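Local coordinates for thiol transferase (PDB 4F0B), which probably acts as a Ure2p-class glutathione transferase of the GST fold, binding glutathione, here as its oxidised disulfide, between thioredoxin-like and helical domains, at residues D60-I65 with I71-H76; A86-L91 with A179-F184. All coordinates share one frame; numbering follows the deposited sequence.

Contact 1: D60-I65 with I71-H76; sequences DWFLKI and IPAITH. With GDS (oxidized glutathione disulfide), chain C.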
# COMPACT_ATOMS: atom_id res chain seq x y z
N ASP A 60 18.05 9.96 13.88
CA ASP A 60 17.66 11.17 13.18
C ASP A 60 18.20 11.27 11.74
O ASP A 60 17.48 11.68 10.83
CB ASP A 60 18.09 12.38 14.01
CG ASP A 60 17.50 13.65 13.48
OD1 ASP A 60 16.28 13.82 13.66
OD2 ASP A 60 18.24 14.47 12.89
N TRP A 61 19.47 10.90 11.53
CA TRP A 61 20.02 11.00 10.18
C TRP A 61 19.20 10.16 9.19
O TRP A 61 19.01 10.55 8.04
CB TRP A 61 21.50 10.59 10.11
CG TRP A 61 21.75 9.13 10.35
CD1 TRP A 61 22.04 8.52 11.55
CD2 TRP A 61 21.69 8.08 9.37
NE1 TRP A 61 22.16 7.16 11.36
CE2 TRP A 61 21.96 6.87 10.03
CE3 TRP A 61 21.45 8.06 7.99
CZ2 TRP A 61 21.99 5.63 9.36
CZ3 TRP A 61 21.47 6.82 7.32
CH2 TRP A 61 21.75 5.63 8.01
N PHE A 62 18.68 9.02 9.65
CA PHE A 62 17.96 8.15 8.74
C PHE A 62 16.56 8.67 8.48
O PHE A 62 15.99 8.41 7.41
CB PHE A 62 17.94 6.72 9.27
CG PHE A 62 17.26 5.74 8.33
CD1 PHE A 62 17.83 5.44 7.10
CD2 PHE A 62 16.08 5.10 8.71
CE1 PHE A 62 17.21 4.52 6.25
CE2 PHE A 62 15.44 4.18 7.88
CZ PHE A 62 16.02 3.89 6.64
N LEU A 63 15.99 9.41 9.43
CA LEU A 63 14.66 9.96 9.26
C LEU A 63 14.63 10.95 8.08
O LEU A 63 13.57 11.17 7.48
CB LEU A 63 14.15 10.57 10.59
CG LEU A 63 13.96 9.55 11.74
CD1 LEU A 63 13.48 10.23 13.03
CD2 LEU A 63 12.97 8.47 11.32
N LYS A 64 15.80 11.50 7.70
CA LYS A 64 15.90 12.35 6.50
C LYS A 64 15.73 11.59 5.20
O LYS A 64 15.42 12.18 4.14
CB LYS A 64 17.25 13.09 6.45
CG LYS A 64 17.44 14.14 7.54
CD LYS A 64 18.77 14.86 7.39
CE LYS A 64 18.98 15.88 8.51
NZ LYS A 64 20.24 16.67 8.35
N ILE A 65 15.94 10.27 5.25
CA ILE A 65 15.79 9.41 4.08
C ILE A 65 14.44 8.73 4.15
O ILE A 65 13.70 8.71 3.16
CB ILE A 65 16.91 8.38 4.05
CG1 ILE A 65 18.25 9.11 3.81
CG2 ILE A 65 16.69 7.34 2.94
CD1 ILE A 65 19.50 8.25 4.12
N ILE A 71 12.93 0.26 7.48
CA ILE A 71 13.55 -0.19 6.22
C ILE A 71 12.50 -0.92 5.37
O ILE A 71 11.47 -1.38 5.86
CB ILE A 71 14.81 -1.08 6.45
CG1 ILE A 71 14.52 -2.33 7.28
CG2 ILE A 71 15.94 -0.29 7.08
CD1 ILE A 71 13.93 -3.50 6.46
N PRO A 72 12.74 -1.04 4.07
CA PRO A 72 13.89 -0.50 3.33
C PRO A 72 13.67 0.91 2.86
O PRO A 72 12.56 1.46 2.83
CB PRO A 72 13.98 -1.46 2.11
CG PRO A 72 12.49 -1.80 1.84
CD PRO A 72 11.85 -1.88 3.23
N ALA A 73 14.80 1.52 2.49
CA ALA A 73 14.79 2.78 1.77
C ALA A 73 15.98 2.76 0.85
O ALA A 73 16.97 2.05 1.09
CB ALA A 73 14.86 3.99 2.73
N ILE A 74 15.94 3.58 -0.19
CA ILE A 74 17.12 3.80 -1.01
C ILE A 74 17.43 5.26 -1.19
O ILE A 74 16.58 6.12 -0.98
CB ILE A 74 17.00 3.19 -2.41
CG1 ILE A 74 15.85 3.84 -3.21
CG2 ILE A 74 16.87 1.67 -2.35
CD1 ILE A 74 15.89 3.53 -4.72
N THR A 75 18.68 5.54 -1.53
CA THR A 75 18.98 6.81 -2.20
C THR A 75 19.53 6.52 -3.56
O THR A 75 20.25 5.55 -3.76
CB THR A 75 19.94 7.69 -1.40
OG1 THR A 75 21.17 7.00 -1.17
CG2 THR A 75 19.29 8.09 -0.08
N HIS A 76 19.18 7.37 -4.52
CA HIS A 76 19.70 7.25 -5.87
C HIS A 76 20.21 8.59 -6.26
O HIS A 76 19.44 9.54 -6.45
CB HIS A 76 18.62 6.78 -6.82
CG HIS A 76 19.04 6.82 -8.26
ND1 HIS A 76 18.21 7.28 -9.25
CD2 HIS A 76 20.23 6.53 -8.86
CE1 HIS A 76 18.86 7.27 -10.40
NE2 HIS A 76 20.09 6.82 -10.19
N1 GDS C . 5.12 -0.29 4.52
CA1 GDS C . 6.59 -0.39 4.74
C1 GDS C . 7.24 -0.89 3.42
OE1 GDS C . 6.55 -1.59 2.65
OE2 GDS C . 8.41 -0.54 3.19
CB1 GDS C . 6.88 -1.42 5.85
CG1 GDS C . 8.37 -1.49 6.21
CD1 GDS C . 8.55 -2.27 7.50
O1 GDS C . 7.64 -2.80 8.14
N2 GDS C . 9.83 -2.29 7.98
CA2 GDS C . 10.21 -3.00 9.21
C2 GDS C . 10.99 -2.06 10.11
O2 GDS C . 11.86 -1.28 9.65
CB2 GDS C . 11.10 -4.21 8.95
SG2 GDS C . 10.42 -5.41 7.80
N3 GDS C . 10.68 -2.16 11.42
CA3 GDS C . 11.39 -1.33 12.39
C3 GDS C . 10.48 -0.60 13.31
OE3 GDS C . 11.03 0.15 14.13
OE4 GDS C . 9.23 -0.76 13.20
N4 GDS C . 5.57 -4.78 8.44
CA4 GDS C . 4.20 -4.60 8.01
C4 GDS C . 4.05 -4.23 6.50
OE5 GDS C . 4.94 -4.55 5.69
OE6 GDS C . 3.00 -3.64 6.20
C5 GDS C . 5.85 -5.67 9.40
O5 GDS C . 4.96 -6.35 9.96
CA5 GDS C . 7.31 -5.80 9.82
N5 GDS C . 7.39 -5.99 11.28
CB5 GDS C . 7.87 -7.00 9.02
SG5 GDS C . 9.65 -7.11 9.22
CA6 GDS C . 7.07 -3.12 14.36
C6 GDS C . 5.73 -3.65 14.92
OE7 GDS C . 4.86 -4.03 14.10
OE8 GDS C . 5.58 -3.62 16.17
N6 GDS C . 7.45 -1.96 15.16
CB6 GDS C . 8.18 -4.22 14.46
CG6 GDS C . 8.00 -5.47 13.55
CD6 GDS C . 8.05 -5.10 12.10
O6 GDS C . 8.59 -4.11 11.64

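Contact 2: A86-L91 with A179-F184; sequences AILLYL and ADIKIF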
# COMPACT_ATOMS: atom_id res chain seq x y z
N ALA A 86 7.04 1.43 -3.52
CA ALA A 86 7.44 2.68 -4.20
C ALA A 86 8.89 2.57 -4.68
O ALA A 86 9.25 3.10 -5.76
CB ALA A 86 7.27 3.89 -3.25
N ILE A 87 9.74 1.90 -3.90
CA ILE A 87 11.14 1.66 -4.29
C ILE A 87 11.20 0.78 -5.55
O ILE A 87 11.94 1.09 -6.50
CB ILE A 87 11.91 1.00 -3.16
CG1 ILE A 87 12.00 1.96 -1.95
CG2 ILE A 87 13.31 0.59 -3.64
CD1 ILE A 87 12.40 1.28 -0.64
N LEU A 88 10.37 -0.28 -5.56
CA LEU A 88 10.34 -1.15 -6.74
C LEU A 88 9.92 -0.36 -7.98
O LEU A 88 10.52 -0.49 -9.05
CB LEU A 88 9.37 -2.33 -6.50
CG LEU A 88 9.80 -3.28 -5.38
CD1 LEU A 88 8.72 -4.35 -5.16
CD2 LEU A 88 11.09 -4.03 -5.69
N LEU A 89 8.87 0.44 -7.84
CA LEU A 89 8.40 1.26 -8.97
C LEU A 89 9.46 2.27 -9.44
O LEU A 89 9.66 2.44 -10.64
CB LEU A 89 7.10 1.97 -8.59
CG LEU A 89 5.91 1.00 -8.52
CD1 LEU A 89 4.82 1.63 -7.69
CD2 LEU A 89 5.39 0.75 -9.91
N TYR A 90 10.12 2.93 -8.50
CA TYR A 90 11.17 3.89 -8.86
C TYR A 90 12.32 3.23 -9.61
O TYR A 90 12.79 3.73 -10.63
CB TYR A 90 11.75 4.51 -7.59
CG TYR A 90 12.82 5.53 -7.88
CD1 TYR A 90 12.48 6.87 -8.13
CD2 TYR A 90 14.17 5.17 -7.95
CE1 TYR A 90 13.48 7.82 -8.44
CE2 TYR A 90 15.16 6.11 -8.25
CZ TYR A 90 14.81 7.43 -8.50
OH TYR A 90 15.81 8.36 -8.79
N LEU A 91 12.80 2.11 -9.07
CA LEU A 91 13.93 1.44 -9.70
C LEU A 91 13.54 0.92 -11.07
O LEU A 91 14.34 1.00 -12.02
CB LEU A 91 14.43 0.29 -8.81
CG LEU A 91 15.14 0.71 -7.52
CD1 LEU A 91 15.42 -0.51 -6.66
CD2 LEU A 91 16.46 1.43 -7.84
N ALA A 179 5.40 -6.97 -9.19
CA ALA A 179 4.31 -7.44 -8.34
C ALA A 179 4.61 -8.78 -7.69
O ALA A 179 4.29 -8.97 -6.50
CB ALA A 179 3.01 -7.52 -9.10
N ASP A 180 5.22 -9.70 -8.43
CA ASP A 180 5.65 -10.95 -7.83
C ASP A 180 6.71 -10.74 -6.78
O ASP A 180 6.64 -11.34 -5.72
CB ASP A 180 6.21 -11.88 -8.91
CG ASP A 180 5.23 -12.11 -10.04
OD1 ASP A 180 4.28 -12.91 -9.90
OD2 ASP A 180 5.42 -11.42 -11.07
N ILE A 181 7.69 -9.90 -7.10
CA ILE A 181 8.80 -9.67 -6.18
C ILE A 181 8.30 -9.14 -4.83
O ILE A 181 8.72 -9.63 -3.77
CB ILE A 181 9.87 -8.76 -6.83
CG1 ILE A 181 10.56 -9.49 -8.00
CG2 ILE A 181 10.92 -8.30 -5.79
CD1 ILE A 181 11.36 -8.55 -8.93
N LYS A 182 7.40 -8.17 -4.86
CA LYS A 182 6.86 -7.60 -3.63
C LYS A 182 6.22 -8.65 -2.74
O LYS A 182 6.51 -8.73 -1.52
CB LYS A 182 5.85 -6.51 -3.95
CG LYS A 182 5.03 -6.05 -2.72
CD LYS A 182 5.88 -5.39 -1.63
CE LYS A 182 5.05 -5.28 -0.33
NZ LYS A 182 5.92 -4.94 0.84
N ILE A 183 5.36 -9.48 -3.33
CA ILE A 183 4.66 -10.46 -2.51
C ILE A 183 5.55 -11.62 -2.10
O ILE A 183 5.40 -12.15 -0.99
CB ILE A 183 3.40 -10.98 -3.23
CG1 ILE A 183 2.47 -9.78 -3.48
CG2 ILE A 183 2.71 -12.05 -2.37
CD1 ILE A 183 1.17 -10.09 -4.26
N PHE A 184 6.49 -11.99 -2.98
CA PHE A 184 7.38 -13.10 -2.72
C PHE A 184 8.15 -12.96 -1.40
O PHE A 184 8.35 -13.94 -0.69
CB PHE A 184 8.35 -13.29 -3.90
CG PHE A 184 9.45 -14.27 -3.61
CD1 PHE A 184 9.21 -15.63 -3.69
CD2 PHE A 184 10.73 -13.82 -3.27
CE1 PHE A 184 10.23 -16.55 -3.40
CE2 PHE A 184 11.74 -14.72 -2.98
CZ PHE A 184 11.50 -16.06 -3.05

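Contact 1: D60-I65 with I71-H76
The ring of Phe-62 meets Ile-71 and Ala-73 obliquely, through its far corner: CZ lies 4.1 Å from CB of Ala-73 and 4.2 Å from CG2 of Ile-71. With CG anti to the backbone N (chi1 -177°), the ring reaches from the short, weakly bonded helical turn toward the start of the strand. CB of Phe-62 in turn lies on one face of the Trp-61 indole, toward its rim; that indole also stacks with His-54. Met-43 packs against Phe-62 as well.

Ile-65 touches farther along the strand. Its CG2 methyl reaches CB of Ala-73 at 3.8 Å and CG2 of Thr-75 at 4.1 Å, the two side chains of Ile-65 and Thr-75 crossing at about a right angle. The side chains that meet across the two segments are apolar, methyl groups and one ring, though the Ile-65 methyl also grazes the carbonyl O of Ile-74. Most of the touching residues are buried.

Polar work is done by the backbone of Ile-71, at the other end of the same segment. Its N donates to O2 of the glutathione disulfide ligand at 2.9 Å, and its O accepts from the ligand's N2 at 2.8 Å, both with N-H...O angles of 152°. The two ligand atoms belong to one cysteinyl unit, which therefore pairs with Ile-71 as an added antiparallel strand would. Ile-71 has CG1 between its backbone N and carbonyl carbon (chi1 58°); its CD1 lies 3.8 Å from CB2 of the ligand, while CG2 turns to Phe-62. A cis peptide bond joins Ile-71 to Pro-72. A residue just before a cis-proline, pairing its backbone with the cysteine of glutathione, is a signature of the thioredoxin-like domain of glutathione transferases.

Contact 2: A86-L91 with A179-F184
Leu-88 carries this helix-to-helix contact almost alone, reaching across to Lys-182 with one methyl and to Ile-181 with the other. The closer half is at Lys-182: CD1 of Leu-88 lies 3.8 Å from CB of Lys-182 and 4.0 Å from CA of the same lysine, so the leucine tip presses on the root of the lysine and on the helix backbone itself. The two side chains cross at about a right angle. Toward Ile-181 the fit is slacker, with CD2 of Leu-88 standing 4.3 Å from CG2 of the isoleucine. That looser side is not a solvent side, since all three touching residues are buried; Leu-25 of helix 20-33 packs on Leu-88, and Val-21 of the same helix packs on Ile-181. The two segments bury a modest 113 Å² between them, and helix 20-33 packs against both.

Lys-182 divides its length between two environments. CG is anti to the backbone N (chi1 169°), and the chain then bends at chi2 (64°), which carries the amine away from Leu-88 while CB stays against it. The Lys-182 side chain also packs on Leu-119 of helix 109-139. At the far end NZ is hydrogen-bonded to OG1 of Thr-84, the residue that begins helix 84-95 and that itself bonds the glutathione disulfide ligand.

One helix pair is therefore joined twice, by an apolar contact at the leucine and by a polar link nearer the ligand. NZ of Lys-182 is 3.9 Å from OE1, a carboxylate oxygen of the glutathione, too far for a direct bond; an amine so placed would, if charged, probably lend electrostatic attraction to that carboxylate, with Thr-84 bridging the two as a shared polar partner.

Overall arrangement
Read from the N terminus, the chain passes strand 9-13, helix 20-33 and strand 38-42 before contact 1 closes a short loop of five residues, from the turn at 60-65 to strand 73-76. Contact 2 opens only afterwards and spans 87 residues, mostly helix, so the two lie in series and neither nest nor cross. The first operates within the thioredoxin-like domain; the second ties helix 84-95 of that domain to helix 178-187 of the all-helical one. Their centres are about 17 Å apart, yet they meet: Ile-87 packs against Pro-72 and Ala-73, Ile-74 against Leu-91, and His-76 ND1 probably hydrogen-bonds Tyr-90 OH at 2.7 Å.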